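Long-range contact in Phosphoglucomutase/phosphomannomutase family protein (PDB 3UW2), which probably catalyses intramolecular phosphoryl transfer on phosphosugars, as a metal-dependent member of the phosphohexose mutase family: residues Asp283-Leu294 with Cys308-Lys319. Residues are numbered along the deposited sequence; the frame is centred on the assembly and turned at random.
Sequences DRQLMLFAEEVL and CTRNLARWVREK. With EDO (1,2-ethanediol), chain G.
Met-287 packs across one face of the Trp-315 indole, its CB over the five-membered ring in a CH-pi contact, 3.6 Å from the centroid. The sulfur approaches the same ring more obliquely, SD 4.3 Å from that centroid, a Met-aromatic contact. Trp-315 reaches across with CG trans to its backbone N (chi1 177°), and NE1 gives a weak, bent hydrogen bond to Met-287 O at 2.8 Å. That oxygen also accepts the helical bond from Glu-291 N. The aliphatic CE of Lys-319 lies over the opposite face of the indole, while Glu-291 OE1 comes to its edge, 3.6 Å from Trp-315 CZ2, with the carboxylate plane nearly perpendicular to the ring. Beside the tryptophan, Leu-312 pushes CD2 to 3.6 Å from Met-287 CG, and the bend at chi3 of Met-287 (-78°) lets CE rest near Thr-309 CG2.

At the N-terminal end, Asp-283 OD2 accepts a hydrogen bond from Thr-309 N, 2.7 Å away, through its anti lone pair, and another from O1 of an ethanediol, probably from the crystallisation liquor, that is also hydrogen-bonded to Arg-454. Thr-309 OG1 accepts from Asn-311 N, a capping bond at the turn leading into helix 311-318, and is also hydrogen-bonded to Glu-456.

Residues 283-294 and 311-318 run nearly parallel, their axes 16° apart, and pack on the same side of the sheet. Strand 301-305 runs between them in sequence, and helix 311-318 is the crossover from it to the adjacent parallel strand 322-326, within domain III. Leu-286, Leu-294 and Leu-312 rest on Tyr-304 and Ile-302 of strand 301-305; Phe-289 and Leu-288 turn to helix 364-375.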
ATOM      1  N   ASP A 283     -10.086  -5.344   4.250  1.00 28.98           N
ATOM      2  CA  ASP A 283     -10.896  -6.291   3.509  1.00 28.88           C
ATOM      3  C   ASP A 283     -12.401  -5.890   3.558  1.00 29.80           C
ATOM      4  O   ASP A 283     -13.150  -6.219   2.596  1.00 26.37           O
ATOM      5  CB  ASP A 283     -10.675  -7.758   3.934  1.00 29.44           C
ATOM      6  CG  ASP A 283     -10.791  -7.967   5.408  1.00 29.27           C
ATOM      7  OD1 ASP A 283     -10.964  -6.965   6.180  1.00 28.28           O
ATOM      8  OD2 ASP A 283     -10.703  -9.171   5.795  1.00 30.57           O
ATOM      9  N   ARG A 284     -12.849  -5.229   4.664  1.00 28.10           N
ATOM     10  CA  ARG A 284     -14.267  -4.767   4.709  1.00 28.36           C
ATOM     11  C   ARG A 284     -14.506  -3.560   3.834  1.00 27.25           C
ATOM     12  O   ARG A 284     -15.515  -3.471   3.130  1.00 26.49           O
ATOM     13  CB  ARG A 284     -14.748  -4.513   6.126  1.00 30.49           C
ATOM     14  CG  ARG A 284     -14.872  -5.824   6.897  1.00 29.48           C
ATOM     15  CD  ARG A 284     -15.100  -5.473   8.339  1.00 31.81           C
ATOM     16  NE  ARG A 284     -16.509  -5.353   8.639  1.00 31.33           N
ATOM     17  CZ  ARG A 284     -16.962  -4.627   9.652  1.00 34.79           C
ATOM     18  NH1 ARG A 284     -16.122  -3.904  10.393  1.00 33.06           N
ATOM     19  NH2 ARG A 284     -18.252  -4.595   9.920  1.00 34.46           N
ATOM     20  N   GLN A 285     -13.559  -2.630   3.861  1.00 29.56           N
ATOM     21  CA  GLN A 285     -13.573  -1.515   2.906  1.00 28.45           C
ATOM     22  C   GLN A 285     -13.738  -1.980   1.440  1.00 26.24           C
ATOM     23  O   GLN A 285     -14.460  -1.348   0.667  1.00 28.68           O
ATOM     24  CB  GLN A 285     -12.291  -0.711   3.023  1.00 30.39           C
ATOM     25  CG  GLN A 285     -12.087   0.024   4.386  1.00 29.84           C
ATOM     26  CD  GLN A 285     -10.768   0.820   4.345  1.00 33.17           C
ATOM     27  OE1 GLN A 285     -10.480   1.565   3.358  1.00 30.75           O
ATOM     28  NE2 GLN A 285      -9.925   0.611   5.348  1.00 32.32           N
ATOM     29  N   LEU A 286     -12.950  -2.953   1.038  1.00 25.81           N
ATOM     30  CA  LEU A 286     -12.997  -3.489  -0.329  1.00 28.15           C
ATOM     31  C   LEU A 286     -14.383  -4.043  -0.675  1.00 28.41           C
ATOM     32  O   LEU A 286     -14.818  -3.900  -1.816  1.00 28.12           O
ATOM     33  CB  LEU A 286     -11.925  -4.574  -0.556  1.00 28.61           C
ATOM     34  CG  LEU A 286     -11.716  -5.003  -2.013  1.00 31.63           C
ATOM     35  CD1 LEU A 286     -11.140  -3.828  -2.793  1.00 29.75           C
ATOM     36  CD2 LEU A 286     -10.763  -6.179  -2.076  1.00 33.06           C
ATOM     37  N   MET A 287     -15.076  -4.681   0.290  1.00 29.88           N
ATOM     38  CA  MET A 287     -16.474  -5.097   0.008  1.00 30.10           C
ATOM     39  C   MET A 287     -17.338  -3.899  -0.428  1.00 31.02           C
ATOM     40  O   MET A 287     -18.123  -3.984  -1.374  1.00 26.92           O
ATOM     41  CB  MET A 287     -17.068  -5.875   1.184  1.00 31.74           C
ATOM     42  CG  MET A 287     -16.419  -7.267   1.279  1.00 30.45           C
ATOM     43  SD  MET A 287     -17.043  -8.488   2.462  1.00 39.59           S
ATOM     44  CE  MET A 287     -16.357  -7.959   4.033  1.00 32.62           C
ATOM     45  N   LEU A 288     -17.141  -2.747   0.225  1.00 29.82           N
ATOM     46  CA  LEU A 288     -18.033  -1.632  -0.007  1.00 27.51           C
ATOM     47  C   LEU A 288     -17.706  -1.028  -1.382  1.00 29.32           C
ATOM     48  O   LEU A 288     -18.599  -0.614  -2.173  1.00 29.49           O
ATOM     49  CB  LEU A 288     -17.849  -0.596   1.151  1.00 26.45           C
ATOM     50  CG  LEU A 288     -18.737   0.644   1.189  1.00 28.71           C
ATOM     51  CD1 LEU A 288     -20.153   0.291   1.713  1.00 28.50           C
ATOM     52  CD2 LEU A 288     -18.124   1.795   2.036  1.00 27.71           C
ATOM     53  N   PHE A 289     -16.413  -0.961  -1.667  1.00 28.28           N
ATOM     54  CA  PHE A 289     -15.991  -0.476  -2.989  1.00 27.18           C
ATOM     55  C   PHE A 289     -16.425  -1.435  -4.140  1.00 26.84           C
ATOM     56  O   PHE A 289     -16.849  -1.008  -5.202  1.00 25.09           O
ATOM     57  CB  PHE A 289     -14.450  -0.343  -2.968  1.00 24.15           C
ATOM     58  CG  PHE A 289     -13.973   0.782  -2.103  1.00 26.04           C
ATOM     59  CD1 PHE A 289     -14.507   2.085  -2.290  1.00 28.27           C
ATOM     60  CD2 PHE A 289     -12.905   0.590  -1.213  1.00 25.83           C
ATOM     61  CE1 PHE A 289     -14.072   3.151  -1.498  1.00 27.90           C
ATOM     62  CE2 PHE A 289     -12.456   1.667  -0.415  1.00 28.35           C
ATOM     63  CZ  PHE A 289     -13.055   2.943  -0.575  1.00 28.32           C
ATOM     64  N   ALA A 290     -16.258  -2.730  -3.922  1.00 24.69           N
ATOM     65  CA  ALA A 290     -16.580  -3.740  -4.927  1.00 26.83           C
ATOM     66  C   ALA A 290     -18.061  -3.627  -5.235  1.00 28.86           C
ATOM     67  O   ALA A 290     -18.470  -3.778  -6.385  1.00 28.40           O
ATOM     68  CB  ALA A 290     -16.301  -5.158  -4.361  1.00 25.90           C
ATOM     69  N   GLU A 291     -18.891  -3.453  -4.213  1.00 30.07           N
ATOM     70  CA  GLU A 291     -20.302  -3.341  -4.485  1.00 30.80           C
ATOM     71  C   GLU A 291     -20.571  -2.167  -5.434  1.00 30.96           C
ATOM     72  O   GLU A 291     -21.271  -2.315  -6.441  1.00 30.89           O
ATOM     73  CB  GLU A 291     -21.092  -3.223  -3.182  1.00 34.23           C
ATOM     74  CG  GLU A 291     -22.539  -2.739  -3.326  1.00 34.61           C
ATOM     75  CD  GLU A 291     -23.272  -2.745  -1.968  1.00 37.84           C
ATOM     76  OE1 GLU A 291     -22.683  -2.322  -0.928  1.00 39.16           O
ATOM     77  OE2 GLU A 291     -24.434  -3.198  -1.951  1.00 37.58           O
ATOM     78  N   GLU A 292     -20.049  -1.007  -5.120  1.00 30.20           N
ATOM     79  CA  GLU A 292     -20.294   0.162  -5.973  1.00 31.20           C
ATOM     80  C   GLU A 292     -19.664  -0.023  -7.406  1.00 32.98           C
ATOM     81  O   GLU A 292     -20.308   0.240  -8.434  1.00 29.76           O
ATOM     82  CB  GLU A 292     -19.730   1.406  -5.276  1.00 32.56           C
ATOM     83  CG  GLU A 292     -20.172   2.718  -5.923  1.00 35.91           C
ATOM     84  CD  GLU A 292     -19.547   2.970  -7.289  1.00 36.88           C
ATOM     85  OE1 GLU A 292     -18.361   2.621  -7.478  1.00 38.43           O
ATOM     86  OE2 GLU A 292     -20.259   3.493  -8.195  1.00 33.78           O
ATOM     87  N   VAL A 293     -18.420  -0.517  -7.465  1.00 28.69           N
ATOM     88  CA  VAL A 293     -17.749  -0.738  -8.762  1.00 27.91           C
ATOM     89  C   VAL A 293     -18.510  -1.760  -9.598  1.00 29.06           C
ATOM     90  O   VAL A 293     -18.743  -1.543 -10.776  1.00 27.90           O
ATOM     91  CB  VAL A 293     -16.263  -1.133  -8.535  1.00 27.24           C
ATOM     92  CG1 VAL A 293     -15.542  -1.716  -9.774  1.00 27.70           C
ATOM     93  CG2 VAL A 293     -15.516   0.038  -7.940  1.00 26.46           C
ATOM     94  N   LEU A 294     -18.897  -2.879  -8.985  1.00 26.68           N
ATOM     95  CA  LEU A 294     -19.592  -3.912  -9.734  1.00 28.41           C
ATOM     96  C   LEU A 294     -20.981  -3.478 -10.255  1.00 32.40           C
ATOM     97  O   LEU A 294     -21.459  -3.956 -11.311  1.00 30.59           O
ATOM     98  CB  LEU A 294     -19.702  -5.193  -8.898  1.00 28.44           C
ATOM     99  CG  LEU A 294     -18.337  -5.887  -8.743  1.00 26.83           C
ATOM    100  CD1 LEU A 294     -18.557  -6.930  -7.620  1.00 26.42           C
ATOM    101  CD2 LEU A 294     -17.921  -6.554 -10.087  1.00 24.41           C
ATOM    102  N   CYS A 308      -7.274 -11.865   3.325  1.00 33.88           N
ATOM    103  CA  CYS A 308      -8.557 -11.163   3.421  1.00 32.41           C
ATOM    104  C   CYS A 308      -9.645 -12.100   3.954  1.00 31.19           C
ATOM    105  O   CYS A 308      -9.524 -13.284   3.798  1.00 31.97           O
ATOM    106  CB  CYS A 308      -8.979 -10.602   2.079  1.00 30.90           C
ATOM    107  SG  CYS A 308      -8.055  -9.091   1.666  1.00 33.42           S
ATOM    108  N   THR A 309     -10.701 -11.544   4.544  1.00 30.78           N
ATOM    109  CA  THR A 309     -11.857 -12.331   5.056  1.00 31.46           C
ATOM    110  C   THR A 309     -12.413 -13.375   4.070  1.00 31.40           C
ATOM    111  O   THR A 309     -12.487 -13.129   2.871  1.00 28.30           O
ATOM    112  CB  THR A 309     -13.031 -11.412   5.503  1.00 29.11           C
ATOM    113  OG1 THR A 309     -14.109 -12.219   5.956  1.00 30.36           O
ATOM    114  CG2 THR A 309     -13.531 -10.566   4.416  1.00 28.41           C
ATOM    115  N   ARG A 310     -12.760 -14.547   4.602  1.00 32.83           N
ATOM    116  CA  ARG A 310     -13.556 -15.572   3.891  1.00 35.37           C
ATOM    117  C   ARG A 310     -14.803 -14.871   3.254  1.00 36.45           C
ATOM    118  O   ARG A 310     -15.272 -15.262   2.188  1.00 38.54           O
ATOM    119  CB  ARG A 310     -13.919 -16.731   4.866  1.00 39.22           C
ATOM    120  CG  ARG A 310     -14.292 -18.058   4.163  1.00 51.86           C
ATOM    121  CD  ARG A 310     -14.467 -19.320   5.041  1.00 56.05           C
ATOM    122  NE  ARG A 310     -15.868 -19.624   5.377  1.00 56.95           N
ATOM    123  CZ  ARG A 310     -16.675 -18.822   6.088  1.00 62.72           C
ATOM    124  NH1 ARG A 310     -17.936 -19.189   6.361  1.00 64.31           N
ATOM    125  NH2 ARG A 310     -16.238 -17.645   6.537  1.00 63.53           N
ATOM    126  N   ASN A 311     -15.293 -13.799   3.866  1.00 33.24           N
ATOM    127  CA  ASN A 311     -16.553 -13.157   3.393  1.00 34.65           C
ATOM    128  C   ASN A 311     -16.487 -12.486   2.032  1.00 33.83           C
ATOM    129  O   ASN A 311     -17.501 -12.258   1.395  1.00 31.97           O
ATOM    130  CB  ASN A 311     -17.062 -12.129   4.423  1.00 32.93           C
ATOM    131  CG  ASN A 311     -17.521 -12.774   5.703  1.00 37.76           C
ATOM    132  OD1 ASN A 311     -18.093 -13.865   5.690  1.00 34.05           O
ATOM    133  ND2 ASN A 311     -17.306 -12.084   6.821  1.00 37.93           N
ATOM    134  N   LEU A 312     -15.296 -12.143   1.583  1.00 30.71           N
ATOM    135  CA  LEU A 312     -15.189 -11.471   0.300  1.00 31.78           C
ATOM    136  C   LEU A 312     -15.652 -12.272  -0.933  1.00 30.99           C
ATOM    137  O   LEU A 312     -16.336 -11.728  -1.802  1.00 34.78           O
ATOM    138  CB  LEU A 312     -13.726 -10.949   0.096  1.00 31.54           C
ATOM    139  CG  LEU A 312     -13.502  -9.471   0.362  1.00 30.45           C
ATOM    140  CD1 LEU A 312     -12.018  -9.126   0.626  1.00 29.72           C
ATOM    141  CD2 LEU A 312     -13.986  -8.710  -0.880  1.00 27.87           C
ATOM    142  N   ALA A 313     -15.267 -13.532  -1.021  1.00 30.39           N
ATOM    143  CA  ALA A 313     -15.642 -14.357  -2.177  1.00 33.32           C
ATOM    144  C   ALA A 313     -17.167 -14.308  -2.406  1.00 33.91           C
ATOM    145  O   ALA A 313     -17.625 -14.014  -3.522  1.00 31.43           O
ATOM    146  CB  ALA A 313     -15.190 -15.813  -1.982  1.00 34.18           C
ATOM    147  N   ARG A 314     -17.930 -14.631  -1.348  1.00 34.28           N
ATOM    148  CA  ARG A 314     -19.383 -14.701  -1.419  1.00 35.14           C
ATOM    149  C   ARG A 314     -19.986 -13.309  -1.722  1.00 31.39           C
ATOM    150  O   ARG A 314     -20.853 -13.139  -2.605  1.00 29.41           O
ATOM    151  CB  ARG A 314     -19.942 -15.239  -0.097  1.00 39.77           C
ATOM    152  CG  ARG A 314     -21.473 -15.303  -0.108  1.00 46.87           C
ATOM    153  CD  ARG A 314     -22.076 -15.654   1.262  1.00 53.11           C
ATOM    154  NE  ARG A 314     -22.089 -17.104   1.355  1.00 54.98           N
ATOM    155  CZ  ARG A 314     -22.922 -17.906   0.677  1.00 59.31           C
ATOM    156  NH1 ARG A 314     -23.853 -17.403  -0.127  1.00 60.52           N
ATOM    157  NH2 ARG A 314     -22.841 -19.223   0.810  1.00 57.62           N
ATOM    158  N   TRP A 315     -19.478 -12.302  -1.021  1.00 30.03           N
ATOM    159  CA  TRP A 315     -19.914 -10.938  -1.251  1.00 30.60           C
ATOM    160  C   TRP A 315     -19.745 -10.552  -2.705  1.00 29.88           C
ATOM    161  O   TRP A 315     -20.705 -10.036  -3.361  1.00 29.86           O
ATOM    162  CB  TRP A 315     -19.117 -10.036  -0.340  1.00 28.13           C
ATOM    163  CG  TRP A 315     -19.439  -8.595  -0.535  1.00 29.91           C
ATOM    164  CD1 TRP A 315     -18.846  -7.724  -1.428  1.00 27.70           C
ATOM    165  CD2 TRP A 315     -20.475  -7.793   0.163  1.00 31.01           C
ATOM    166  NE1 TRP A 315     -19.422  -6.487  -1.335  1.00 28.87           N
ATOM    167  CE2 TRP A 315     -20.377  -6.448  -0.386  1.00 29.18           C
ATOM    168  CE3 TRP A 315     -21.409  -8.047   1.171  1.00 33.65           C
ATOM    169  CZ2 TRP A 315     -21.197  -5.415   0.046  1.00 29.67           C
ATOM    170  CZ3 TRP A 315     -22.231  -6.982   1.624  1.00 33.11           C
ATOM    171  CH2 TRP A 315     -22.133  -5.702   1.055  1.00 32.77           C
ATOM    172  N   VAL A 316     -18.549 -10.793  -3.239  1.00 27.75           N
ATOM    173  CA  VAL A 316     -18.271 -10.367  -4.623  1.00 27.82           C
ATOM    174  C   VAL A 316     -19.198 -11.114  -5.603  1.00 27.75           C
ATOM    175  O   VAL A 316     -19.768 -10.482  -6.506  1.00 27.82           O
ATOM    176  CB  VAL A 316     -16.794 -10.579  -5.049  1.00 27.75           C
ATOM    177  CG1 VAL A 316     -16.637 -10.516  -6.590  1.00 26.29           C
ATOM    178  CG2 VAL A 316     -15.884  -9.555  -4.326  1.00 28.52           C
ATOM    179  N   ARG A 317     -19.424 -12.400  -5.367  1.00 28.96           N
ATOM    180  CA  ARG A 317     -20.360 -13.173  -6.220  1.00 33.91           C
ATOM    181  C   ARG A 317     -21.775 -12.706  -6.137  1.00 32.38           C
ATOM    182  O   ARG A 317     -22.425 -12.564  -7.179  1.00 33.00           O
ATOM    183  CB  ARG A 317     -20.338 -14.663  -5.975  1.00 34.26           C
ATOM    184  CG  ARG A 317     -19.044 -15.294  -6.413  1.00 40.63           C
ATOM    185  CD  ARG A 317     -19.110 -16.768  -6.116  1.00 47.78           C
ATOM    186  NE  ARG A 317     -17.772 -17.281  -5.826  1.00 56.42           N
ATOM    187  CZ  ARG A 317     -17.451 -17.839  -4.659  1.00 55.23           C
ATOM    188  NH1 ARG A 317     -18.370 -17.983  -3.694  1.00 55.97           N
ATOM    189  NH2 ARG A 317     -16.227 -18.282  -4.464  1.00 55.86           N
ATOM    190  N   GLU A 318     -22.235 -12.421  -4.921  1.00 30.25           N
ATOM    191  CA  GLU A 318     -23.609 -11.974  -4.725  1.00 34.11           C
ATOM    192  C   GLU A 318     -23.793 -10.599  -5.310  1.00 33.96           C
ATOM    193  O   GLU A 318     -24.883 -10.259  -5.729  1.00 34.84           O
ATOM    194  CB  GLU A 318     -24.065 -12.079  -3.236  1.00 36.78           C
ATOM    195  CG  GLU A 318     -24.184 -13.542  -2.825  1.00 37.95           C
ATOM    196  CD  GLU A 318     -24.523 -13.798  -1.366  1.00 40.36           C
ATOM    197  OE1 GLU A 318     -24.479 -12.885  -0.532  1.00 38.95           O
ATOM    198  OE2 GLU A 318     -24.848 -14.980  -1.045  1.00 44.33           O
ATOM    199  N   LYS A 319     -22.718  -9.814  -5.386  1.00 32.83           N
ATOM    200  CA  LYS A 319     -22.791  -8.506  -5.996  1.00 34.10           C
ATOM    201  C   LYS A 319     -22.552  -8.587  -7.530  1.00 36.24           C
ATOM    202  O   LYS A 319     -22.483  -7.566  -8.171  1.00 38.18           O
ATOM    203  CB  LYS A 319     -21.785  -7.536  -5.333  1.00 36.50           C
ATOM    204  CG  LYS A 319     -22.303  -6.760  -4.101  1.00 37.79           C
ATOM    205  CD  LYS A 319     -23.238  -7.586  -3.222  1.00 41.52           C
ATOM    206  CE  LYS A 319     -23.888  -6.769  -2.100  1.00 42.56           C
ATOM    207  NZ  LYS A 319     -24.595  -7.734  -1.205  1.00 41.44           N
TER
HETATM  208  C1  EDO G 470      -8.885 -11.448   7.611  1.00 49.24           C
HETATM  209  O1  EDO G 470      -9.843 -10.460   8.009  1.00 41.60           O
HETATM  210  C2  EDO G 470      -8.307 -12.146   8.845  1.00 49.24           C
HETATM  211  O2  EDO G 470      -7.551 -11.139   9.513  1.00 51.70           O